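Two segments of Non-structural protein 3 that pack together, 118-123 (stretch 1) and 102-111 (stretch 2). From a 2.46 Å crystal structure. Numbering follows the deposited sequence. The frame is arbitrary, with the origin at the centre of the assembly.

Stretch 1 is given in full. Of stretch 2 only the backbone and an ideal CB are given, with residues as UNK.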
ATOM      1  N   VAL A 118      29.037  11.701 -22.761  1.00 52.23           N
ATOM      2  CA  VAL A 118      29.506  10.327 -22.727  1.00 51.08           C
ATOM      3  C   VAL A 118      30.557  10.272 -21.640  1.00 53.51           C
ATOM      4  O   VAL A 118      31.563  10.988 -21.710  1.00 55.91           O
ATOM      5  CB  VAL A 118      30.065   9.875 -24.082  1.00 52.35           C
ATOM      6  CG1 VAL A 118      30.561   8.473 -24.004  1.00 52.26           C
ATOM      7  CG2 VAL A 118      28.991   9.991 -25.144  1.00 57.23           C
ATOM      8  N   ILE A 119      30.307   9.476 -20.609  1.00 48.63           N
ATOM      9  CA  ILE A 119      31.162   9.557 -19.433  1.00 54.08           C
ATOM     10  C   ILE A 119      31.663   8.170 -19.046  1.00 61.38           C
ATOM     11  O   ILE A 119      30.870   7.301 -18.650  1.00 57.64           O
ATOM     12  CB  ILE A 119      30.428  10.229 -18.258  1.00 54.76           C
ATOM     13  CG1 ILE A 119      29.669  11.468 -18.731  1.00 55.41           C
ATOM     14  CG2 ILE A 119      31.397  10.628 -17.173  1.00 47.81           C
ATOM     15  CD1 ILE A 119      29.301  12.423 -17.614  1.00 54.10           C
ATOM     16  N   PRO A 120      32.960   7.903 -19.190  1.00 61.16           N
ATOM     17  CA  PRO A 120      33.568   6.802 -18.435  1.00 61.51           C
ATOM     18  C   PRO A 120      33.366   7.037 -16.946  1.00 62.15           C
ATOM     19  O   PRO A 120      33.650   8.123 -16.433  1.00 62.07           O
ATOM     20  CB  PRO A 120      35.053   6.886 -18.821  1.00 60.80           C
ATOM     21  CG  PRO A 120      35.221   8.266 -19.469  1.00 54.83           C
ATOM     22  CD  PRO A 120      33.911   8.522 -20.128  1.00 55.42           C
ATOM     23  N   ILE A 121      32.870   6.009 -16.251  1.00 62.94           N
ATOM     24  CA  ILE A 121      32.659   6.136 -14.814  1.00 64.73           C
ATOM     25  C   ILE A 121      33.965   6.547 -14.159  1.00 65.84           C
ATOM     26  O   ILE A 121      35.028   5.981 -14.448  1.00 71.10           O
ATOM     27  CB  ILE A 121      32.119   4.823 -14.236  1.00 66.02           C
ATOM     28  CG1 ILE A 121      30.754   4.523 -14.840  1.00 63.53           C
ATOM     29  CG2 ILE A 121      32.030   4.898 -12.723  1.00 66.19           C
ATOM     30  CD1 ILE A 121      30.402   3.086 -14.772  1.00 70.06           C
ATOM     31  N   LEU A 122      33.900   7.576 -13.317  1.00 63.20           N
ATOM     32  CA  LEU A 122      35.098   8.143 -12.720  1.00 67.77           C
ATOM     33  C   LEU A 122      35.609   7.234 -11.614  1.00 71.71           C
ATOM     34  O   LEU A 122      34.842   6.522 -10.965  1.00 70.51           O
ATOM     35  CB  LEU A 122      34.821   9.545 -12.164  1.00 65.88           C
ATOM     36  CG  LEU A 122      34.119  10.593 -13.040  1.00 67.58           C
ATOM     37  CD1 LEU A 122      34.199  11.966 -12.376  1.00 66.14           C
ATOM     38  CD2 LEU A 122      34.698  10.644 -14.471  1.00 65.51           C
ATOM     39  N   GLY A 123      36.921   7.256 -11.406  1.00 76.20           N
ATOM     40  CA  GLY A 123      37.504   6.452 -10.352  1.00 75.07           C
ATOM     41  C   GLY A 123      37.738   5.002 -10.705  1.00 77.41           C
ATOM     42  O   GLY A 123      37.637   4.135  -9.829  1.00 83.03           O
ATOM     43  N   UNK A 102      34.316  15.081  -3.448  1.00 81.09           N
ATOM     44  CA  UNK A 102      35.072  15.412  -4.651  1.00 79.43           C
ATOM     45  C   UNK A 102      34.553  14.656  -5.869  1.00 77.16           C
ATOM     46  O   UNK A 102      34.594  15.179  -6.992  1.00 74.96           O
ATOM     47  CB  UNK A 102      36.556  15.106  -4.442  1.00 79.43           C
ATOM     48  N   UNK A 103      34.076  13.426  -5.676  1.00 75.07           N
ATOM     49  CA  UNK A 103      33.388  12.726  -6.753  1.00 73.12           C
ATOM     50  C   UNK A 103      32.153  13.501  -7.192  1.00 72.72           C
ATOM     51  O   UNK A 103      31.904  13.676  -8.392  1.00 67.18           O
ATOM     52  CB  UNK A 103      33.000  11.313  -6.314  1.00 73.12           C
ATOM     53  N   UNK A 104      31.370  13.982  -6.221  1.00 72.75           N
ATOM     54  CA  UNK A 104      30.145  14.700  -6.549  1.00 72.17           C
ATOM     55  C   UNK A 104      30.451  16.022  -7.233  1.00 68.46           C
ATOM     56  O   UNK A 104      29.779  16.396  -8.202  1.00 66.87           O
ATOM     57  CB  UNK A 104      29.313  14.941  -5.288  1.00 72.17           C
ATOM     58  N   UNK A 105      31.442  16.753  -6.739  1.00 68.59           N
ATOM     59  CA  UNK A 105      31.788  17.996  -7.406  1.00 70.92           C
ATOM     60  C   UNK A 105      32.554  17.764  -8.707  1.00 72.84           C
ATOM     61  O   UNK A 105      32.794  18.727  -9.444  1.00 71.02           O
ATOM     62  CB  UNK A 105      32.615  18.876  -6.466  1.00 70.92           C
ATOM     63  N   UNK A 106      32.925  16.516  -9.020  1.00 68.68           N
ATOM     64  CA  UNK A 106      33.480  16.239 -10.339  1.00 67.14           C
ATOM     65  C   UNK A 106      32.377  16.096 -11.375  1.00 64.08           C
ATOM     66  O   UNK A 106      32.485  16.637 -12.479  1.00 61.70           O
ATOM     67  CB  UNK A 106      34.337  14.972 -10.304  1.00 67.14           C
ATOM     68  N   UNK A 107      31.298  15.394 -11.038  1.00 65.76           N
ATOM     69  CA  UNK A 107      30.192  15.268 -11.984  1.00 63.58           C
ATOM     70  C   UNK A 107      29.421  16.574 -12.116  1.00 64.40           C
ATOM     71  O   UNK A 107      28.897  16.881 -13.196  1.00 59.24           O
ATOM     72  CB  UNK A 107      29.247  14.146 -11.550  1.00 63.58           C
ATOM     73  N   UNK A 108      29.301  17.329 -11.012  1.00 67.57           N
ATOM     74  CA  UNK A 108      28.770  18.687 -11.082  1.00 66.16           C
ATOM     75  C   UNK A 108      29.591  19.510 -12.052  1.00 65.55           C
ATOM     76  O   UNK A 108      29.055  20.275 -12.861  1.00 66.40           O
ATOM     77  CB  UNK A 108      28.759  19.344  -9.700  1.00 66.16           C
ATOM     78  N   UNK A 109      30.905  19.337 -11.989  1.00 66.09           N
ATOM     79  CA  UNK A 109      31.822  20.032 -12.866  1.00 62.52           C
ATOM     80  C   UNK A 109      31.599  19.689 -14.334  1.00 59.23           C
ATOM     81  O   UNK A 109      31.942  20.496 -15.204  1.00 57.89           O
ATOM     82  CB  UNK A 109      33.263  19.707 -12.469  1.00 62.52           C
ATOM     83  N   UNK A 110      31.001  18.539 -14.621  1.00 56.80           N
ATOM     84  CA  UNK A 110      30.851  18.057 -15.987  1.00 54.90           C
ATOM     85  C   UNK A 110      29.515  18.472 -16.582  1.00 59.79           C
ATOM     86  O   UNK A 110      29.445  18.947 -17.719  1.00 56.60           O
ATOM     87  CB  UNK A 110      30.992  16.534 -16.030  1.00 54.90           C
ATOM     88  N   UNK A 111      28.435  18.259 -15.830  1.00 62.21           N
ATOM     89  CA  UNK A 111      27.079  18.284 -16.374  1.00 62.29           C
ATOM     90  C   UNK A 111      26.494  19.664 -16.104  1.00 66.17           C
ATOM     91  O   UNK A 111      25.794  19.889 -15.115  1.00 63.97           O
ATOM     92  CB  UNK A 111      26.208  17.184 -15.764  1.00 62.29           C
TER

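Stretch 1 is the end of a strand, 118-120, that begins earlier in the chain, and then a loop. It offers the helix of stretch 2 two apolar side chains, Ile 119 and Leu 122, both with CA-to-CB directed toward it. It also offers the backbone N of Leu 122. There is no charge on this side.

Position 102 is helical, and nothing of stretch 1 lies within 5.5 Å of its ideal CB. Stretch 1 sets no demand, so most helix-compatible residues would do. The residue is Leu 102, and it makes no contact here.

Position 103 points sideways. Its ideal CB is also without neighbours, but a side chain of some length could reach back to Leu 122. Leucine, isoleucine or methionine would suit. Leu 103 is found. Its end comes nearer than its CB does, and CD2 of Leu 103 lies 4.1 Å from CB of Leu 122. Its chi1 of -97° falls between wells. CD2 of Leu 103 would be 4.4 Å from an ideal CB on Gly 123. That glycine is already called for by its own backbone angles, since a CB would be jammed against the carbonyl O of Leu 122.

Positions 104 and 105 are out of reach of stretch 1, which leaves the choice free. They are Tyr 104 and Gln 105, and neither touches it.

Position 106 points toward stretch 1. Its ideal CB is already 3.7 Å from CD1 of Leu 122, so there is little room for atoms growing in that direction. Alanine fits most simply, and serine could also be placed; glycine would fit but give up the contact and suits a helix poorly. The residue is Ala 106, whose CB packs against Leu 122 CD1 at 3.7 Å.

Position 107 points sideways, and its ideal CB is 5.5 Å from CD1 of Leu 122. A long side chain could run alongside Leu 122 toward its backbone N, a free donor as far as the visible atoms tell. Phenylalanine or leucine could fill the apolar part; a long side chain ending in an acceptor could also take the N-H. The residue is Tyr 107. Its OH accepts a hydrogen bond from N of Leu 122 at 3.1 Å, with an N-H...acceptor angle of 160°. Leu 122 CD1 sits over one face of the Tyr 107 ring, 3.9 Å from its centroid, in a CH-pi contact. One side chain thus holds both the backbone and the side chain of Leu 122.

Positions 108 and 109 are out of reach and unconstrained by stretch 1. They are Lys 108, which touches a crystal neighbour, and Ser 109.

Position 110 points toward stretch 1, with its ideal CB 4.7 Å from CD1 of Ile 119. An apolar residue is expected: valine, leucine, isoleucine or methionine. Ile 110 is found. Its CG2 meets Ile 119 CD1 at 3.7 Å, while its CD1 approaches Leu 122 CD1 at 4.4 Å.

Position 111 points sideways from a non-helical backbone. A medium or long apolar side chain could reach Ile 119. Leu 111 does so, placing CD2 4.1 Å from CD1 of Ile 119.

Stretch 2 (102-111) LLYQAYKSIL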
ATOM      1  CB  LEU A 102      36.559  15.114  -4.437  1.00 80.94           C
ATOM      2  CG  LEU A 102      37.214  15.419  -3.082  1.00 81.08           C
ATOM      3  CD1 LEU A 102      38.727  15.334  -3.174  1.00 82.46           C
ATOM      4  CD2 LEU A 102      36.801  16.774  -2.532  1.00 84.89           C
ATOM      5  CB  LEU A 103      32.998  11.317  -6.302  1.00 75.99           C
ATOM      6  CG  LEU A 103      33.898  10.136  -6.672  1.00 75.95           C
ATOM      7  CD1 LEU A 103      33.204   8.828  -6.341  1.00 76.04           C
ATOM      8  CD2 LEU A 103      34.303  10.179  -8.150  1.00 73.79           C
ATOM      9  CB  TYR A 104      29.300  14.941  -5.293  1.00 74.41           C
ATOM     10  CG  TYR A 104      28.265  16.035  -5.474  1.00 68.39           C
ATOM     11  CD1 TYR A 104      27.060  15.777  -6.111  1.00 68.21           C
ATOM     12  CD2 TYR A 104      28.511  17.330  -5.034  1.00 70.66           C
ATOM     13  CE1 TYR A 104      26.119  16.775  -6.291  1.00 72.83           C
ATOM     14  CE2 TYR A 104      27.584  18.333  -5.211  1.00 74.03           C
ATOM     15  CZ  TYR A 104      26.389  18.052  -5.837  1.00 76.45           C
ATOM     16  OH  TYR A 104      25.466  19.056  -6.013  1.00 79.00           O
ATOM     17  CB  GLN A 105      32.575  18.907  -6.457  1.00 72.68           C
ATOM     18  CG  GLN A 105      31.742  19.458  -5.281  1.00 76.37           C
ATOM     19  CD  GLN A 105      30.875  20.659  -5.658  1.00 81.27           C
ATOM     20  OE1 GLN A 105      31.163  21.368  -6.629  1.00 85.96           O
ATOM     21  NE2 GLN A 105      29.804  20.888  -4.893  1.00 78.77           N
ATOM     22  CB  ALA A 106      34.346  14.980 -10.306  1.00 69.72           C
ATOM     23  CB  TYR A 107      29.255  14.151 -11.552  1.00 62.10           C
ATOM     24  CG  TYR A 107      29.846  12.776 -11.659  1.00 62.13           C
ATOM     25  CD1 TYR A 107      30.530  12.214 -10.596  1.00 64.78           C
ATOM     26  CD2 TYR A 107      29.701  12.028 -12.820  1.00 62.31           C
ATOM     27  CE1 TYR A 107      31.063  10.954 -10.685  1.00 64.14           C
ATOM     28  CE2 TYR A 107      30.231  10.764 -12.921  1.00 61.12           C
ATOM     29  CZ  TYR A 107      30.907  10.229 -11.846  1.00 61.59           C
ATOM     30  OH  TYR A 107      31.439   8.962 -11.933  1.00 64.23           O
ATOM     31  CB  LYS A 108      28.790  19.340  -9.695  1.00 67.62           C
ATOM     32  CG  LYS A 108      27.814  20.512  -9.529  1.00 76.28           C
ATOM     33  CD  LYS A 108      28.305  21.556  -8.505  1.00 77.92           C
ATOM     34  CE  LYS A 108      27.344  22.747  -8.405  1.00 72.26           C
ATOM     35  NZ  LYS A 108      27.810  23.938  -9.177  1.00 76.68           N
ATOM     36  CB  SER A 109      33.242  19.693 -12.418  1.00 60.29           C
ATOM     37  OG  SER A 109      34.179  19.986 -13.420  1.00 71.55           O
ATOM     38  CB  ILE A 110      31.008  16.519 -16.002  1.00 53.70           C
ATOM     39  CG1 ILE A 110      32.464  16.112 -15.798  1.00 54.66           C
ATOM     40  CG2 ILE A 110      30.396  15.901 -17.274  1.00 53.15           C
ATOM     41  CD1 ILE A 110      32.635  14.646 -15.512  1.00 54.70           C
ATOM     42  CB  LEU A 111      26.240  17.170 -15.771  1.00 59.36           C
ATOM     43  CG  LEU A 111      26.851  15.787 -15.999  1.00 60.92           C
ATOM     44  CD1 LEU A 111      26.713  14.913 -14.767  1.00 61.45           C
ATOM     45  CD2 LEU A 111      26.235  15.120 -17.226  1.00 59.26           C
TER
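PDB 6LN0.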